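Local coordinates for protein high choriolytic enzyme 1 (Oryzias latipes, PDB 3VTG) that acts as a zinc metalloprotease of the astacin family, taking part in the breakdown of the fish egg envelope at hatching, with this chain as its catalytic domain, at residues N1-C5 with D139-L143; V20-Y24 with E59-I63; F62-K68 with Q81-N87. One frame throughout, in Å; residues are numbered along the deposited sequence.

Contact 1. Residues N1-C5 with D139-L143; sequences NAMKC and DTNNL
The touching parts of two loops, 1-4 and 139-143, run 106° apart end to end and share a single antiparallel bridge, a hydrogen-bonded pair of Ala-2 with Asn-141 (CA-CA 4.8 Å). Residues 2-4 and 139-141 are extended. Asp-139 (chi1 t) begins the contact with a salt bridge, OD1 to Lys-4 NZ at 2.9 Å, for which the lysine uses an m, t, t, t rotamer; its CE passes 3.5 Å from Thr-140 O. Thr-140 lies against Asn-1 (Thr-140 CB to Asn-1 CA, 3.7 Å), and its p rotamer lets OG1 donate to Asn-142 OD1 at 2.6 Å. Asn-141 carries the bridge: its N donates to Ala-2 O (2.8 Å, 158°), while its O accepts from Ala-2 N (3.0 Å) and, weakly, from Asn-1 N (3.4 Å). Asn-1 and Ala-2 thus both face Asn-141, a classic beta bulge. One water links Asn-1 N to Asn-141 O, and another links Met-3 O to Asn-141 ND2. Asn-142 OD1 takes a further bond from Asn-1 N (3.2 Å). Leu-143, at phi/psi 57/32, closes an Asx turn through its N and Asn-141 OD1 (3.1 Å), and its CD1 meets Ala-2 CB at 4.0 Å. A chain start buried this way is characteristic of activated astacins. Here the Asn-1 side chain touches Glu-110, next to the zinc ligand His-109, and Asn-1 and Met-3 form backbone bonds with Gln-108 and Gly-106, just beyond helix 94-105; Asn-1 and Leu-143 both touch Arg-192 of helix 187-196, and Leu-143 also rests on its Val-195 and Leu-196.

Contact 2. Residues V20-Y24 with E59-I63; sequences VVIPY and EYDFI
This is a parallel beta contact at the entrance of strand 62-66, where it joins strand 20-26 in the mixed sheet of the astacin fold. Residues 20-24 are extended strand; 59-61 are loop, and strand starts at Phe-62. Tyr-24 pairs with Ile-63 (CA-CA 4.5 Å), and Ile-63 N donates to Pro-23 O at 2.9 Å and 168°. Two CA-H...O contacts reinforce the register: Phe-62 CA to Pro-23 O, 3.3 Å, and Tyr-24 CA to Ile-63 O, 3.1 Å. Proline has no amide hydrogen to extend the ladder backward; instead Pro-23 CG lies 3.5 Å from Asp-61 O and 3.6 Å from Glu-59 CB, as the 59-61 loop passes beside CG of the ring. Ile-63 (m, t) packs its CD1 3.7 Å from Ile-22 CG2; between the strands, Pro-23 CB and Phe-62 CB are 4.0 Å apart. The Ile-22 and Ile-63 side chains reach Leu-105 and Ala-104 of helix 94-105, Tyr-24 OH bonds Glu-39 of helix 32-43, and strand 51-55 flanks strand 20-26.

Contact 3. Residues F62-K68 with Q81-N87; sequences FISVVSK and QQELSIN
Strands 62-66 and 81-86 run parallel, 34° apart and 4.5 Å at closest approach, Phe-62 pairing with Gln-81 through Val-66 with Ser-85. Five backbone hydrogen bonds alternate: Gln-82 N to Phe-62 O (3.0 Å), Ser-64 N to Gln-82 O (2.8 Å), Leu-84 N to Ser-64 O (3.0 Å), Val-66 N to Leu-84 O (2.9 Å) and Ile-86 N to Val-66 O (2.9 Å, 144°). Ile-63 and Val-65 turn their backbone bonds to Pro-23, Val-25 and Ser-27. Past the ladder, Lys-68 N gives to Ser-85 OG (3.0 Å), which bonds Gly-70 O, and Lys-68 O accepts from Asn-87 ND2 (2.9 Å). Lys-68 (m, t, t, t) extends NZ to Glu-83 in a salt bridge, 2.8 Å to OE1 and a weak 3.1 Å to OE2. A water joins Glu-83 OE2 to Ser-64 OG, 2.7 Å from each. Further, the Gln-82 amide bonds Lys-78 N and Gly-76 O, Ser-67 OG bonds Arg-88 N, Asn-87 OD1 bonds Gly-89 N, and Ile-86 O bonds Tyr-30 OH. Phe-62 (chi1 p) lays a ring face over Gln-81 CA, a CH-pi contact 4.1 Å from the centroid. Ile-63 CG2 meets Leu-84 CB (3.7 Å) on the face that Gln-82 shares, where Leu-84 touches Glu-100, the predicted catalytic residue on helix 94-105. A twisted sheet with a largely apolar face on the HExxH helix is the hallmark of the N-terminal subdomain of metzincins.

How the contacts relate
From its N terminus the chain enters contact 1 at once, but that contact closes only at 139-143, so its loop encloses both other contacts and the zinc-binding helix 94-105. Within it, contact 2 closes a loop from 20-24 to 59-63 that holds helix 32-43 and strand 51-55. Contact 3 begins on the same strand, sharing Phe-62 and Ile-63, and closes a shorter loop containing strand 71-73. Strand 62-66 thus lies between two parallel neighbours, and the centres of contacts 2 and 3 are about 12 Å apart. The centre of contact 1 lies about 22 and 23 Å from theirs; this contact ties the chain start to the later part of the domain.

Contact 1. Residues N1-C5 with D139-L143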
ATOM      1  N   ASN A   1       3.669  -7.722   6.687  1.00 12.81           N
ATOM      2  CA  ASN A   1       2.345  -7.147   6.301  1.00 12.63           C
ATOM      3  C   ASN A   1       1.843  -7.632   4.938  1.00 12.60           C
ATOM      4  O   ASN A   1       0.818  -7.161   4.446  1.00 12.39           O
ATOM      5  CB  ASN A   1       2.361  -5.608   6.382  1.00 12.84           C
ATOM      6  CG  ASN A   1       3.292  -4.965   5.363  1.00 12.90           C
ATOM      7  OD1 ASN A   1       3.002  -3.885   4.841  1.00 12.92           O
ATOM      8  ND2 ASN A   1       4.416  -5.613   5.083  1.00 12.93           N
ATOM      9  N   ALA A   2       2.561  -8.575   4.333  1.00 12.50           N
ATOM     10  CA  ALA A   2       2.134  -9.158   3.064  1.00 12.79           C
ATOM     11  C   ALA A   2       0.956 -10.100   3.276  1.00 13.22           C
ATOM     12  O   ALA A   2       0.837 -10.736   4.326  1.00 12.99           O
ATOM     13  CB  ALA A   2       3.284  -9.890   2.387  1.00 12.66           C
ATOM     14  N   MET A   3       0.085 -10.182   2.279  1.00 13.79           N
ATOM     15  CA  MET A   3      -1.001 -11.153   2.309  1.00 14.58           C
ATOM     16  C   MET A   3      -0.426 -12.564   2.213  1.00 14.98           C
ATOM     17  O   MET A   3       0.625 -12.774   1.596  1.00 15.09           O
ATOM     18  CB  MET A   3      -1.994 -10.882   1.181  1.00 15.07           C
ATOM     19  CG  MET A   3      -1.409 -11.014  -0.216  1.00 15.35           C
ATOM     20  SD  MET A   3      -2.533 -10.449  -1.501  1.00 16.14           S
ATOM     21  CE  MET A   3      -3.884 -11.613  -1.347  1.00 15.33           C
ATOM     22  N   LYS A   4      -1.101 -13.519   2.844  1.00 15.75           N
ATOM     23  CA  LYS A   4      -0.691 -14.914   2.789  1.00 16.44           C
ATOM     24  C   LYS A   4      -1.438 -15.631   1.677  1.00 17.01           C
ATOM     25  O   LYS A   4      -2.652 -15.819   1.750  1.00 17.93           O
ATOM     26  CB  LYS A   4      -0.930 -15.619   4.129  1.00 16.49           C
ATOM     27  CG  LYS A   4       0.143 -15.371   5.176  1.00 16.64           C
ATOM     28  CD  LYS A   4      -0.058 -16.271   6.385  1.00 16.61           C
ATOM     29  CE  LYS A   4       0.996 -16.013   7.451  1.00 16.63           C
ATOM     30  NZ  LYS A   4       0.862 -16.952   8.599  1.00 16.83           N
ATOM     31  N   CYS A   5      -0.700 -15.992   0.633  1.00 17.36           N
ATOM     32  CA  CYS A   5      -1.200 -16.858  -0.424  1.00 17.44           C
ATOM     33  C   CYS A   5      -0.019 -17.652  -0.949  1.00 17.28           C
ATOM     34  O   CYS A   5       1.030 -17.088  -1.266  1.00 17.73           O
ATOM     35  CB  CYS A   5      -1.860 -16.062  -1.554  1.00 17.67           C
ATOM     36  SG  CYS A   5      -2.540 -17.102  -2.871  1.00 18.28           S
ATOM     37  N   ASP A 139      -3.449 -12.210   9.860  1.00 13.41           N
ATOM     38  CA  ASP A 139      -2.370 -13.194   9.824  1.00 13.28           C
ATOM     39  C   ASP A 139      -1.469 -12.891   8.631  1.00 12.80           C
ATOM     40  O   ASP A 139      -1.595 -13.488   7.556  1.00 13.33           O
ATOM     41  CB  ASP A 139      -2.945 -14.612   9.740  1.00 14.05           C
ATOM     42  CG  ASP A 139      -1.893 -15.695   9.942  1.00 14.67           C
ATOM     43  OD1 ASP A 139      -0.787 -15.391  10.440  1.00 15.04           O
ATOM     44  OD2 ASP A 139      -2.182 -16.868   9.614  1.00 15.32           O
ATOM     45  N   THR A 140      -0.562 -11.946   8.840  1.00 11.65           N
ATOM     46  CA  THR A 140       0.265 -11.396   7.775  1.00 11.03           C
ATOM     47  C   THR A 140       1.535 -12.212   7.580  1.00 10.63           C
ATOM     48  O   THR A 140       2.049 -12.809   8.526  1.00 10.58           O
ATOM     49  CB  THR A 140       0.645  -9.934   8.090  1.00 10.84           C
ATOM     50  OG1 THR A 140       1.166  -9.852   9.424  1.00 10.67           O
ATOM     51  CG2 THR A 140      -0.573  -9.025   7.980  1.00 10.88           C
ATOM     52  N   ASN A 141       2.030 -12.245   6.346  1.00 10.25           N
ATOM     53  CA  ASN A 141       3.365 -12.757   6.080  1.00  9.98           C
ATOM     54  C   ASN A 141       4.335 -11.598   6.245  1.00  9.73           C
ATOM     55  O   ASN A 141       4.437 -10.729   5.378  1.00  9.53           O
ATOM     56  CB  ASN A 141       3.460 -13.372   4.679  1.00 10.17           C
ATOM     57  CG  ASN A 141       4.868 -13.827   4.328  1.00 10.29           C
ATOM     58  OD1 ASN A 141       5.797 -13.742   5.138  1.00 10.31           O
ATOM     59  ND2 ASN A 141       5.031 -14.316   3.106  1.00 10.57           N
ATOM     60  N   ASN A 142       5.040 -11.596   7.369  1.00  9.56           N
ATOM     61  CA  ASN A 142       5.892 -10.476   7.751  1.00  9.42           C
ATOM     62  C   ASN A 142       7.280 -10.493   7.108  1.00  9.22           C
ATOM     63  O   ASN A 142       8.068  -9.562   7.296  1.00  9.05           O
ATOM     64  CB  ASN A 142       5.973 -10.382   9.277  1.00  9.59           C
ATOM     65  CG  ASN A 142       4.612 -10.152   9.910  1.00  9.65           C
ATOM     66  OD1 ASN A 142       3.775  -9.440   9.355  1.00  9.86           O
ATOM     67  ND2 ASN A 142       4.381 -10.757  11.067  1.00  9.81           N
ATOM     68  N   LEU A 143       7.561 -11.555   6.351  1.00  9.15           N
ATOM     69  CA  LEU A 143       8.757 -11.655   5.505  1.00  9.21           C
ATOM     70  C   LEU A 143      10.071 -11.474   6.276  1.00  9.21           C
ATOM     71  O   LEU A 143      11.055 -10.964   5.733  1.00  9.22           O
ATOM     72  CB  LEU A 143       8.658 -10.669   4.323  1.00  9.47           C
ATOM     73  CG  LEU A 143       7.477 -10.849   3.360  1.00  9.58           C
ATOM     74  CD1 LEU A 143       7.291  -9.609   2.499  1.00  9.92           C
ATOM     75  CD2 LEU A 143       7.655 -12.079   2.484  1.00  9.80           C
TER
HETATM   76  O   HOH W   1       6.020  -7.912   5.046  1.00 18.26           O
HETATM   77  O   HOH W   2       2.842 -14.587   1.302  1.00 18.53           O

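Contact 2. Residues V20-Y24 with E59-I63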
ATOM      1  N   VAL A  20       9.505  -7.725 -12.463  1.00 10.04           N
ATOM      2  CA  VAL A  20       8.076  -7.929 -12.263  1.00  9.51           C
ATOM      3  C   VAL A  20       7.362  -6.790 -12.979  1.00  9.18           C
ATOM      4  O   VAL A  20       7.251  -5.674 -12.464  1.00  8.95           O
ATOM      5  CB  VAL A  20       7.710  -7.979 -10.764  1.00  9.46           C
ATOM      6  CG1 VAL A  20       6.212  -8.163 -10.577  1.00  9.52           C
ATOM      7  CG2 VAL A  20       8.468  -9.098 -10.063  1.00  9.61           C
ATOM      8  N   VAL A  21       6.901  -7.082 -14.188  1.00  8.96           N
ATOM      9  CA  VAL A  21       6.354  -6.064 -15.069  1.00  8.89           C
ATOM     10  C   VAL A  21       4.841  -6.028 -14.901  1.00  8.75           C
ATOM     11  O   VAL A  21       4.152  -7.010 -15.175  1.00  9.16           O
ATOM     12  CB  VAL A  21       6.777  -6.310 -16.535  1.00  8.94           C
ATOM     13  CG1 VAL A  21       6.090  -5.326 -17.466  1.00  9.15           C
ATOM     14  CG2 VAL A  21       8.290  -6.195 -16.672  1.00  9.15           C
ATOM     15  N   ILE A  22       4.341  -4.897 -14.413  1.00  8.46           N
ATOM     16  CA  ILE A  22       2.929  -4.749 -14.076  1.00  8.33           C
ATOM     17  C   ILE A  22       2.273  -3.744 -15.016  1.00  8.24           C
ATOM     18  O   ILE A  22       2.570  -2.550 -14.952  1.00  8.18           O
ATOM     19  CB  ILE A  22       2.738  -4.337 -12.600  1.00  8.28           C
ATOM     20  CG1 ILE A  22       3.412  -5.358 -11.677  1.00  8.26           C
ATOM     21  CG2 ILE A  22       1.257  -4.189 -12.265  1.00  8.23           C
ATOM     22  CD1 ILE A  22       3.439  -4.956 -10.219  1.00  8.33           C
ATOM     23  N   PRO A  23       1.389  -4.226 -15.905  1.00  8.18           N
ATOM     24  CA  PRO A  23       0.748  -3.338 -16.872  1.00  8.21           C
ATOM     25  C   PRO A  23      -0.371  -2.524 -16.240  1.00  8.13           C
ATOM     26  O   PRO A  23      -1.032  -2.990 -15.309  1.00  7.98           O
ATOM     27  CB  PRO A  23       0.168  -4.301 -17.918  1.00  8.37           C
ATOM     28  CG  PRO A  23       0.724  -5.648 -17.592  1.00  8.64           C
ATOM     29  CD  PRO A  23       1.007  -5.630 -16.125  1.00  8.33           C
ATOM     30  N   TYR A  24      -0.576  -1.315 -16.752  1.00  8.13           N
ATOM     31  CA  TYR A  24      -1.636  -0.445 -16.251  1.00  8.19           C
ATOM     32  C   TYR A  24      -2.237   0.420 -17.347  1.00  8.09           C
ATOM     33  O   TYR A  24      -1.610   0.656 -18.380  1.00  8.10           O
ATOM     34  CB  TYR A  24      -1.120   0.452 -15.115  1.00  8.39           C
ATOM     35  CG  TYR A  24      -0.097   1.471 -15.572  1.00  8.54           C
ATOM     36  CD1 TYR A  24      -0.491   2.708 -16.094  1.00  8.68           C
ATOM     37  CD2 TYR A  24       1.264   1.193 -15.496  1.00  8.62           C
ATOM     38  CE1 TYR A  24       0.445   3.631 -16.530  1.00  8.79           C
ATOM     39  CE2 TYR A  24       2.206   2.109 -15.926  1.00  8.74           C
ATOM     40  CZ  TYR A  24       1.793   3.323 -16.442  1.00  8.82           C
ATOM     41  OH  TYR A  24       2.735   4.225 -16.863  1.00  9.04           O
ATOM     42  N   GLU A  59      -2.034  -7.021 -22.283  1.00 10.03           N
ATOM     43  CA  GLU A  59      -1.881  -8.033 -21.236  1.00 10.15           C
ATOM     44  C   GLU A  59      -3.209  -8.292 -20.538  1.00 10.21           C
ATOM     45  O   GLU A  59      -4.018  -7.378 -20.366  1.00 10.15           O
ATOM     46  CB  GLU A  59      -0.839  -7.602 -20.201  1.00 10.08           C
ATOM     47  CG  GLU A  59       0.578  -7.455 -20.736  1.00  9.98           C
ATOM     48  CD  GLU A  59       0.903  -6.046 -21.211  1.00  9.91           C
ATOM     49  OE1 GLU A  59      -0.028  -5.263 -21.495  1.00 10.00           O
ATOM     50  OE2 GLU A  59       2.102  -5.723 -21.303  1.00  9.99           O
ATOM     51  N   TYR A  60      -3.430  -9.537 -20.131  1.00 10.43           N
ATOM     52  CA  TYR A  60      -4.682  -9.897 -19.485  1.00 10.62           C
ATOM     53  C   TYR A  60      -4.820  -9.314 -18.070  1.00 10.30           C
ATOM     54  O   TYR A  60      -5.857  -8.739 -17.741  1.00 10.26           O
ATOM     55  CB  TYR A  60      -4.903 -11.415 -19.482  1.00 11.38           C
ATOM     56  CG  TYR A  60      -6.080 -11.795 -18.623  1.00 11.99           C
ATOM     57  CD1 TYR A  60      -7.377 -11.418 -18.978  1.00 12.38           C
ATOM     58  CD2 TYR A  60      -5.897 -12.489 -17.435  1.00 12.39           C
ATOM     59  CE1 TYR A  60      -8.454 -11.737 -18.174  1.00 12.82           C
ATOM     60  CE2 TYR A  60      -6.971 -12.820 -16.628  1.00 12.76           C
ATOM     61  CZ  TYR A  60      -8.244 -12.442 -17.004  1.00 13.14           C
ATOM     62  OH  TYR A  60      -9.305 -12.764 -16.198  1.00 14.34           O
ATOM     63  N   ASP A  61      -3.786  -9.465 -17.244  1.00  9.95           N
ATOM     64  CA  ASP A  61      -3.793  -8.915 -15.885  1.00  9.70           C
ATOM     65  C   ASP A  61      -3.230  -7.505 -15.900  1.00  9.19           C
ATOM     66  O   ASP A  61      -2.096  -7.291 -16.327  1.00  9.13           O
ATOM     67  CB  ASP A  61      -2.962  -9.776 -14.925  1.00 10.18           C
ATOM     68  CG  ASP A  61      -3.367 -11.237 -14.937  1.00 10.59           C
ATOM     69  OD1 ASP A  61      -4.566 -11.538 -14.785  1.00 10.93           O
ATOM     70  OD2 ASP A  61      -2.466 -12.088 -15.070  1.00 11.37           O
ATOM     71  N   PHE A  62      -4.017  -6.541 -15.432  1.00  8.73           N
ATOM     72  CA  PHE A  62      -3.571  -5.149 -15.439  1.00  8.44           C
ATOM     73  C   PHE A  62      -4.307  -4.301 -14.417  1.00  8.20           C
ATOM     74  O   PHE A  62      -5.404  -4.647 -13.979  1.00  8.11           O
ATOM     75  CB  PHE A  62      -3.694  -4.536 -16.847  1.00  8.49           C
ATOM     76  CG  PHE A  62      -5.110  -4.306 -17.301  1.00  8.53           C
ATOM     77  CD1 PHE A  62      -5.674  -3.035 -17.235  1.00  8.62           C
ATOM     78  CD2 PHE A  62      -5.874  -5.349 -17.818  1.00  8.60           C
ATOM     79  CE1 PHE A  62      -6.972  -2.812 -17.661  1.00  8.72           C
ATOM     80  CE2 PHE A  62      -7.176  -5.131 -18.242  1.00  8.69           C
ATOM     81  CZ  PHE A  62      -7.724  -3.859 -18.168  1.00  8.76           C
ATOM     82  N   ILE A  63      -3.687  -3.183 -14.051  1.00  7.92           N
ATOM     83  CA  ILE A  63      -4.281  -2.218 -13.136  1.00  7.82           C
ATOM     84  C   ILE A  63      -4.974  -1.113 -13.933  1.00  7.73           C
ATOM     85  O   ILE A  63      -4.391  -0.535 -14.854  1.00  7.77           O
ATOM     86  CB  ILE A  63      -3.221  -1.614 -12.191  1.00  7.72           C
ATOM     87  CG1 ILE A  63      -2.584  -2.714 -11.330  1.00  7.74           C
ATOM     88  CG2 ILE A  63      -3.837  -0.531 -11.315  1.00  7.77           C
ATOM     89  CD1 ILE A  63      -1.407  -2.250 -10.495  1.00  7.73           C
TER

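Contact 3. Residues F62-K68 with Q81-N87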
ATOM      1  N   PHE A  62      -4.017  -6.541 -15.432  1.00  8.73           N
ATOM      2  CA  PHE A  62      -3.571  -5.149 -15.439  1.00  8.44           C
ATOM      3  C   PHE A  62      -4.307  -4.301 -14.417  1.00  8.20           C
ATOM      4  O   PHE A  62      -5.404  -4.647 -13.979  1.00  8.11           O
ATOM      5  CB  PHE A  62      -3.694  -4.536 -16.847  1.00  8.49           C
ATOM      6  CG  PHE A  62      -5.110  -4.306 -17.301  1.00  8.53           C
ATOM      7  CD1 PHE A  62      -5.674  -3.035 -17.235  1.00  8.62           C
ATOM      8  CD2 PHE A  62      -5.874  -5.349 -17.818  1.00  8.60           C
ATOM      9  CE1 PHE A  62      -6.972  -2.812 -17.661  1.00  8.72           C
ATOM     10  CE2 PHE A  62      -7.176  -5.131 -18.242  1.00  8.69           C
ATOM     11  CZ  PHE A  62      -7.724  -3.859 -18.168  1.00  8.76           C
ATOM     12  N   ILE A  63      -3.687  -3.183 -14.051  1.00  7.92           N
ATOM     13  CA  ILE A  63      -4.281  -2.218 -13.136  1.00  7.82           C
ATOM     14  C   ILE A  63      -4.974  -1.113 -13.933  1.00  7.73           C
ATOM     15  O   ILE A  63      -4.391  -0.535 -14.854  1.00  7.77           O
ATOM     16  CB  ILE A  63      -3.221  -1.614 -12.191  1.00  7.72           C
ATOM     17  CG1 ILE A  63      -2.584  -2.714 -11.330  1.00  7.74           C
ATOM     18  CG2 ILE A  63      -3.837  -0.531 -11.315  1.00  7.77           C
ATOM     19  CD1 ILE A  63      -1.407  -2.250 -10.495  1.00  7.73           C
ATOM     20  N   SER A  64      -6.223  -0.833 -13.570  1.00  7.81           N
ATOM     21  CA  SER A  64      -6.971   0.269 -14.149  1.00  7.89           C
ATOM     22  C   SER A  64      -7.083   1.383 -13.117  1.00  7.91           C
ATOM     23  O   SER A  64      -7.795   1.247 -12.122  1.00  7.85           O
ATOM     24  CB  SER A  64      -8.355  -0.214 -14.579  1.00  7.94           C
ATOM     25  OG  SER A  64      -9.115   0.852 -15.117  1.00  8.07           O
ATOM     26  N   VAL A  65      -6.361   2.475 -13.351  1.00  7.90           N
ATOM     27  CA  VAL A  65      -6.359   3.614 -12.432  1.00  8.16           C
ATOM     28  C   VAL A  65      -7.541   4.532 -12.745  1.00  8.27           C
ATOM     29  O   VAL A  65      -7.658   5.057 -13.858  1.00  8.29           O
ATOM     30  CB  VAL A  65      -5.028   4.402 -12.468  1.00  8.12           C
ATOM     31  CG1 VAL A  65      -5.020   5.487 -11.400  1.00  8.16           C
ATOM     32  CG2 VAL A  65      -3.837   3.466 -12.281  1.00  8.21           C
ATOM     33  N   VAL A  66      -8.412   4.712 -11.756  1.00  8.63           N
ATOM     34  CA  VAL A  66      -9.661   5.453 -11.933  1.00  8.95           C
ATOM     35  C   VAL A  66      -9.862   6.439 -10.786  1.00  9.22           C
ATOM     36  O   VAL A  66      -9.347   6.229  -9.683  1.00  8.91           O
ATOM     37  CB  VAL A  66     -10.885   4.507 -12.025  1.00  9.03           C
ATOM     38  CG1 VAL A  66     -10.886   3.743 -13.344  1.00  9.06           C
ATOM     39  CG2 VAL A  66     -10.932   3.544 -10.844  1.00  9.15           C
ATOM     40  N   SER A  67     -10.597   7.518 -11.042  1.00  9.68           N
ATOM     41  CA  SER A  67     -10.918   8.465  -9.980  1.00 10.38           C
ATOM     42  C   SER A  67     -12.275   8.138  -9.380  1.00 11.06           C
ATOM     43  O   SER A  67     -13.299   8.671  -9.806  1.00 11.44           O
ATOM     44  CB  SER A  67     -10.887   9.905 -10.489  1.00 10.38           C
ATOM     45  OG  SER A  67     -11.152  10.805  -9.423  1.00 10.34           O
ATOM     46  N   LYS A  68     -12.283   7.248  -8.396  1.00 11.70           N
ATOM     47  CA  LYS A  68     -13.520   6.901  -7.704  1.00 12.49           C
ATOM     48  C   LYS A  68     -13.486   7.424  -6.267  1.00 12.78           C
ATOM     49  O   LYS A  68     -12.805   8.417  -5.994  1.00 12.97           O
ATOM     50  CB  LYS A  68     -13.801   5.397  -7.813  1.00 12.98           C
ATOM     51  CG  LYS A  68     -14.097   4.990  -9.250  1.00 13.58           C
ATOM     52  CD  LYS A  68     -14.578   3.559  -9.393  1.00 14.29           C
ATOM     53  CE  LYS A  68     -15.017   3.304 -10.825  1.00 14.89           C
ATOM     54  NZ  LYS A  68     -15.444   1.899 -11.057  1.00 15.38           N
ATOM     55  N   GLN A  81      -8.727  -7.280 -15.222  1.00 10.12           N
ATOM     56  CA  GLN A  81      -8.783  -5.868 -14.874  1.00 10.22           C
ATOM     57  C   GLN A  81      -9.030  -5.720 -13.383  1.00  9.83           C
ATOM     58  O   GLN A  81     -10.021  -6.228 -12.864  1.00  9.76           O
ATOM     59  CB  GLN A  81      -9.906  -5.192 -15.656  1.00 10.96           C
ATOM     60  CG  GLN A  81     -10.025  -3.689 -15.447  1.00 11.85           C
ATOM     61  CD  GLN A  81     -10.945  -3.033 -16.460  1.00 12.83           C
ATOM     62  OE1 GLN A  81     -11.476  -3.689 -17.355  1.00 14.58           O
ATOM     63  NE2 GLN A  81     -11.128  -1.730 -16.326  1.00 13.83           N
ATOM     64  N   GLN A  82      -8.121  -5.035 -12.695  1.00  9.25           N
ATOM     65  CA  GLN A  82      -8.344  -4.672 -11.299  1.00  9.10           C
ATOM     66  C   GLN A  82      -8.196  -3.170 -11.123  1.00  9.13           C
ATOM     67  O   GLN A  82      -7.272  -2.555 -11.663  1.00  8.93           O
ATOM     68  CB  GLN A  82      -7.423  -5.449 -10.350  1.00  8.93           C
ATOM     69  CG  GLN A  82      -5.948  -5.085 -10.410  1.00  8.78           C
ATOM     70  CD  GLN A  82      -5.116  -6.007  -9.551  1.00  8.69           C
ATOM     71  OE1 GLN A  82      -4.925  -7.178  -9.886  1.00  8.52           O
ATOM     72  NE2 GLN A  82      -4.618  -5.490  -8.434  1.00  8.58           N
ATOM     73  N   GLU A  83      -9.116  -2.583 -10.372  1.00  9.31           N
ATOM     74  CA  GLU A  83      -9.139  -1.139 -10.213  1.00  9.44           C
ATOM     75  C   GLU A  83      -8.274  -0.654  -9.060  1.00  9.21           C
ATOM     76  O   GLU A  83      -8.093  -1.341  -8.047  1.00  9.32           O
ATOM     77  CB  GLU A  83     -10.577  -0.614 -10.100  1.00 10.18           C
ATOM     78  CG  GLU A  83     -11.332  -0.677 -11.422  1.00 10.85           C
ATOM     79  CD  GLU A  83     -12.664   0.061 -11.426  1.00 11.38           C
ATOM     80  OE1 GLU A  83     -13.213   0.360 -10.344  1.00 12.10           O
ATOM     81  OE2 GLU A  83     -13.169   0.336 -12.534  1.00 12.18           O
ATOM     82  N   LEU A  84      -7.711   0.531  -9.259  1.00  8.88           N
ATOM     83  CA  LEU A  84      -6.988   1.256  -8.231  1.00  8.64           C
ATOM     84  C   LEU A  84      -7.503   2.683  -8.308  1.00  8.52           C
ATOM     85  O   LEU A  84      -7.409   3.327  -9.359  1.00  8.43           O
ATOM     86  CB  LEU A  84      -5.475   1.194  -8.479  1.00  8.56           C
ATOM     87  CG  LEU A  84      -4.516   1.765  -7.425  1.00  8.55           C
ATOM     88  CD1 LEU A  84      -3.137   1.137  -7.558  1.00  8.54           C
ATOM     89  CD2 LEU A  84      -4.414   3.280  -7.508  1.00  8.59           C
ATOM     90  N   SER A  85      -8.068   3.166  -7.206  1.00  8.51           N
ATOM     91  CA  SER A  85      -8.650   4.499  -7.186  1.00  8.49           C
ATOM     92  C   SER A  85      -7.692   5.547  -6.649  1.00  8.43           C
ATOM     93  O   SER A  85      -7.188   5.432  -5.528  1.00  8.39           O
ATOM     94  CB  SER A  85      -9.946   4.515  -6.381  1.00  8.64           C
ATOM     95  OG  SER A  85     -10.534   5.804  -6.415  1.00  8.65           O
ATOM     96  N   ILE A  86      -7.438   6.556  -7.475  1.00  8.46           N
ATOM     97  CA  ILE A  86      -6.765   7.774  -7.048  1.00  8.65           C
ATOM     98  C   ILE A  86      -7.765   8.905  -7.289  1.00  8.82           C
ATOM     99  O   ILE A  86      -7.836   9.464  -8.387  1.00  8.62           O
ATOM    100  CB  ILE A  86      -5.436   8.006  -7.819  1.00  8.61           C
ATOM    101  CG1 ILE A  86      -4.449   6.854  -7.574  1.00  8.54           C
ATOM    102  CG2 ILE A  86      -4.800   9.348  -7.459  1.00  8.65           C
ATOM    103  CD1 ILE A  86      -4.025   6.661  -6.126  1.00  8.50           C
ATOM    104  N   ASN A  87      -8.574   9.214  -6.276  1.00  9.30           N
ATOM    105  CA  ASN A  87      -9.517  10.320  -6.398  1.00  9.89           C
ATOM    106  C   ASN A  87      -8.757  11.609  -6.695  1.00 10.09           C
ATOM    107  O   ASN A  87      -7.777  11.928  -6.019  1.00  9.91           O
ATOM    108  CB  ASN A  87     -10.370  10.480  -5.141  1.00 10.41           C
ATOM    109  CG  ASN A  87     -11.391  11.593  -5.276  1.00 10.71           C
ATOM    110  OD1 ASN A  87     -11.119  12.740  -4.921  1.00 11.25           O
ATOM    111  ND2 ASN A  87     -12.559  11.268  -5.818  1.00 11.05           N
TER
HETATM  112  O   HOH W   3     -11.775   0.309 -14.856  1.00 11.04           O